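Local coordinates for N-(5'-phosphoribosyl)anthranilate isomerase (Thermococcus kodakarensis, PDB 5LHF), which catalyses the isomerisation of N-(5-phospho-beta-D-ribosyl)anthranilate to 1-(2-carboxyphenylamino)-1-deoxy-D-ribulose 5-phosphate, the third step of tryptophan biosynthesis from chorismate, at residues K88-L93 with G126-D131. Residues are numbered along the deposited sequence; the frame is centred on the assembly and turned at random.
Sequences KAVNRL and GQYEVD
Asn91 reaches from helix 87-97 to Glu129 in the loop between helix 114-126 and strand 132-136, and its amide serves the loop twice. Asn91 ND2 donates to Glu129 OE1 at 2.8 Å with a nearly straight N-H...O angle of 164°. The acceptor lies in the amide plane, yet the carboxylate is met from above its own plane, the two groups being turned 80° apart. Asn91 OD1 accepts from a water 2.9 Å away, which in turn accepts from Glu129 N, also at 2.9 Å; Lys94 ties the same two residues together, its NZ bonding both Asn91 OD1 and Glu129 O. Replacing Asn91 by a leucine would probably leave this water and Glu129 OE1 without their helix-side partner and set the glutamate chain free to turn.

Beneath the polar layer, Val90 splits its branches between two neighbours. Val90 CG1, anti to the backbone N (chi1 174°), meets Val130 CG1 at 4.0 Å, while Val90 CG2 comes in the ring plane to the edge of Tyr128, 3.8 Å from Tyr128 CE1. The ring is anchored at its far end by a hydrogen bond from Tyr128 OH to Met85 O, and both valines also pack on Val101 of strand 100-106. The contact thus ties helix 87-97 to the link into strand 132-136 of the TIM barrel, and because the Asn91 amide donates at one end and accepts at the other, its flip state is probably fixed.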
loop_
_atom_site.group_PDB
_atom_site.type_symbol
_atom_site.label_atom_id
_atom_site.label_comp_id
_atom_site.label_asym_id
_atom_site.label_seq_id
_atom_site.Cartn_x
_atom_site.Cartn_y
_atom_site.Cartn_z
ATOM N N LYS A 88 9.399 16.719 -5.240
ATOM C CA LYS A 88 10.039 17.072 -6.492
ATOM C C LYS A 88 10.626 15.836 -7.169
ATOM O O LYS A 88 10.458 15.643 -8.378
ATOM C CB LYS A 88 11.100 18.139 -6.218
ATOM C CG LYS A 88 11.979 18.489 -7.375
ATOM C CD LYS A 88 13.264 17.662 -7.437
ATOM C CE LYS A 88 14.404 18.546 -7.882
ATOM N NZ LYS A 88 14.038 19.187 -9.140
ATOM N N ALA A 89 11.285 14.971 -6.392
ATOM C CA ALA A 89 11.792 13.714 -6.934
ATOM C C ALA A 89 10.655 12.780 -7.343
ATOM O O ALA A 89 10.740 12.101 -8.374
ATOM C CB ALA A 89 12.712 13.048 -5.912
ATOM N N VAL A 90 9.581 12.726 -6.547
ATOM C CA VAL A 90 8.392 11.981 -6.953
ATOM C C VAL A 90 7.883 12.476 -8.303
ATOM O O VAL A 90 7.557 11.679 -9.189
ATOM C CB VAL A 90 7.306 12.080 -5.861
ATOM C CG1 VAL A 90 6.010 11.424 -6.331
ATOM C CG2 VAL A 90 7.778 11.412 -4.589
ATOM N N ASN A 91 7.820 13.800 -8.488
ATOM C CA ASN A 91 7.331 14.348 -9.750
ATOM C C ASN A 91 8.269 14.037 -10.906
ATOM O O ASN A 91 7.812 13.806 -12.032
ATOM C CB ASN A 91 7.129 15.855 -9.625
ATOM C CG ASN A 91 5.804 16.213 -8.984
ATOM O OD1 ASN A 91 5.027 15.339 -8.583
ATOM N ND2 ASN A 91 5.540 17.506 -8.878
ATOM N N ARG A 92 9.585 14.037 -10.659
ATOM C CA ARG A 92 10.522 13.698 -11.721
ATOM C C ARG A 92 10.248 12.305 -12.266
ATOM O O ARG A 92 10.355 12.071 -13.475
ATOM C CB ARG A 92 11.976 13.813 -11.228
ATOM C CG ARG A 92 12.495 15.251 -11.037
ATOM C CD ARG A 92 14.035 15.297 -10.942
ATOM N NE ARG A 92 14.654 14.657 -12.098
ATOM C CZ ARG A 92 15.893 14.168 -12.127
ATOM N NH1 ARG A 92 16.683 14.228 -11.059
ATOM N NH2 ARG A 92 16.334 13.593 -13.236
ATOM N N LEU A 93 9.891 11.359 -11.389
ATOM C CA LEU A 93 9.608 10.006 -11.847
ATOM C C LEU A 93 8.372 9.960 -12.739
ATOM O O LEU A 93 8.370 9.258 -13.754
ATOM C CB LEU A 93 9.437 9.078 -10.649
ATOM C CG LEU A 93 10.729 8.802 -9.883
ATOM C CD1 LEU A 93 10.403 8.142 -8.555
ATOM C CD2 LEU A 93 11.625 7.875 -10.726
ATOM N N GLY A 126 -0.427 17.137 1.770
ATOM C CA GLY A 126 -0.640 18.205 0.804
ATOM C C GLY A 126 0.580 18.554 -0.027
ATOM O O GLY A 126 0.437 19.139 -1.107
ATOM N N GLN A 127 1.777 18.197 0.443
ATOM C CA GLN A 127 3.008 18.508 -0.280
ATOM C C GLN A 127 3.201 17.670 -1.536
ATOM O O GLN A 127 4.048 18.027 -2.367
ATOM C CB GLN A 127 4.211 18.323 0.643
ATOM C CG GLN A 127 4.095 19.048 1.975
ATOM C CD GLN A 127 5.349 18.910 2.825
ATOM O OE1 GLN A 127 6.346 18.336 2.388
ATOM N NE2 GLN A 127 5.303 19.433 4.047
ATOM N N TYR A 128 2.450 16.579 -1.698
ATOM C CA TYR A 128 2.657 15.644 -2.794
ATOM C C TYR A 128 1.528 15.737 -3.812
ATOM O O TYR A 128 0.392 16.097 -3.485
ATOM C CB TYR A 128 2.766 14.201 -2.274
ATOM C CG TYR A 128 4.053 13.924 -1.536
ATOM C CD1 TYR A 128 5.138 13.344 -2.188
ATOM C CD2 TYR A 128 4.200 14.260 -0.197
ATOM C CE1 TYR A 128 6.326 13.096 -1.522
ATOM C CE2 TYR A 128 5.391 14.020 0.478
ATOM C CZ TYR A 128 6.452 13.437 -0.195
ATOM O OH TYR A 128 7.636 13.180 0.453
ATOM N N GLU A 129 1.861 15.402 -5.052
ATOM C CA GLU A 129 0.890 15.219 -6.127
ATOM C C GLU A 129 0.994 13.763 -6.562
ATOM O O GLU A 129 1.897 13.402 -7.324
ATOM C CB GLU A 129 1.154 16.173 -7.291
ATOM C CG GLU A 129 1.349 17.633 -6.889
ATOM C CD GLU A 129 2.240 18.390 -7.847
ATOM O OE1 GLU A 129 3.384 18.710 -7.463
ATOM O OE2 GLU A 129 1.804 18.663 -8.984
ATOM N N VAL A 130 0.085 12.917 -6.074
ATOM C CA VAL A 130 0.142 11.484 -6.335
ATOM C C VAL A 130 -1.255 10.966 -6.638
ATOM O O VAL A 130 -2.265 11.591 -6.302
ATOM C CB VAL A 130 0.768 10.703 -5.157
ATOM C CG1 VAL A 130 2.272 10.929 -5.139
ATOM C CG2 VAL A 130 0.157 11.149 -3.835
ATOM N N ASP A 131 -1.297 9.818 -7.317
ATOM C CA ASP A 131 -2.574 9.194 -7.634
ATOM C C ASP A 131 -3.279 8.741 -6.364
ATOM O O ASP A 131 -4.499 8.896 -6.233
ATOM C CB ASP A 131 -2.358 8.016 -8.590
ATOM C CG ASP A 131 -3.669 7.447 -9.146
ATOM O OD1 ASP A 131 -4.487 8.232 -9.668
ATOM O OD2 ASP A 131 -3.882 6.212 -9.056
HETATM O O HOH W 1 4.605 15.069 -5.772
#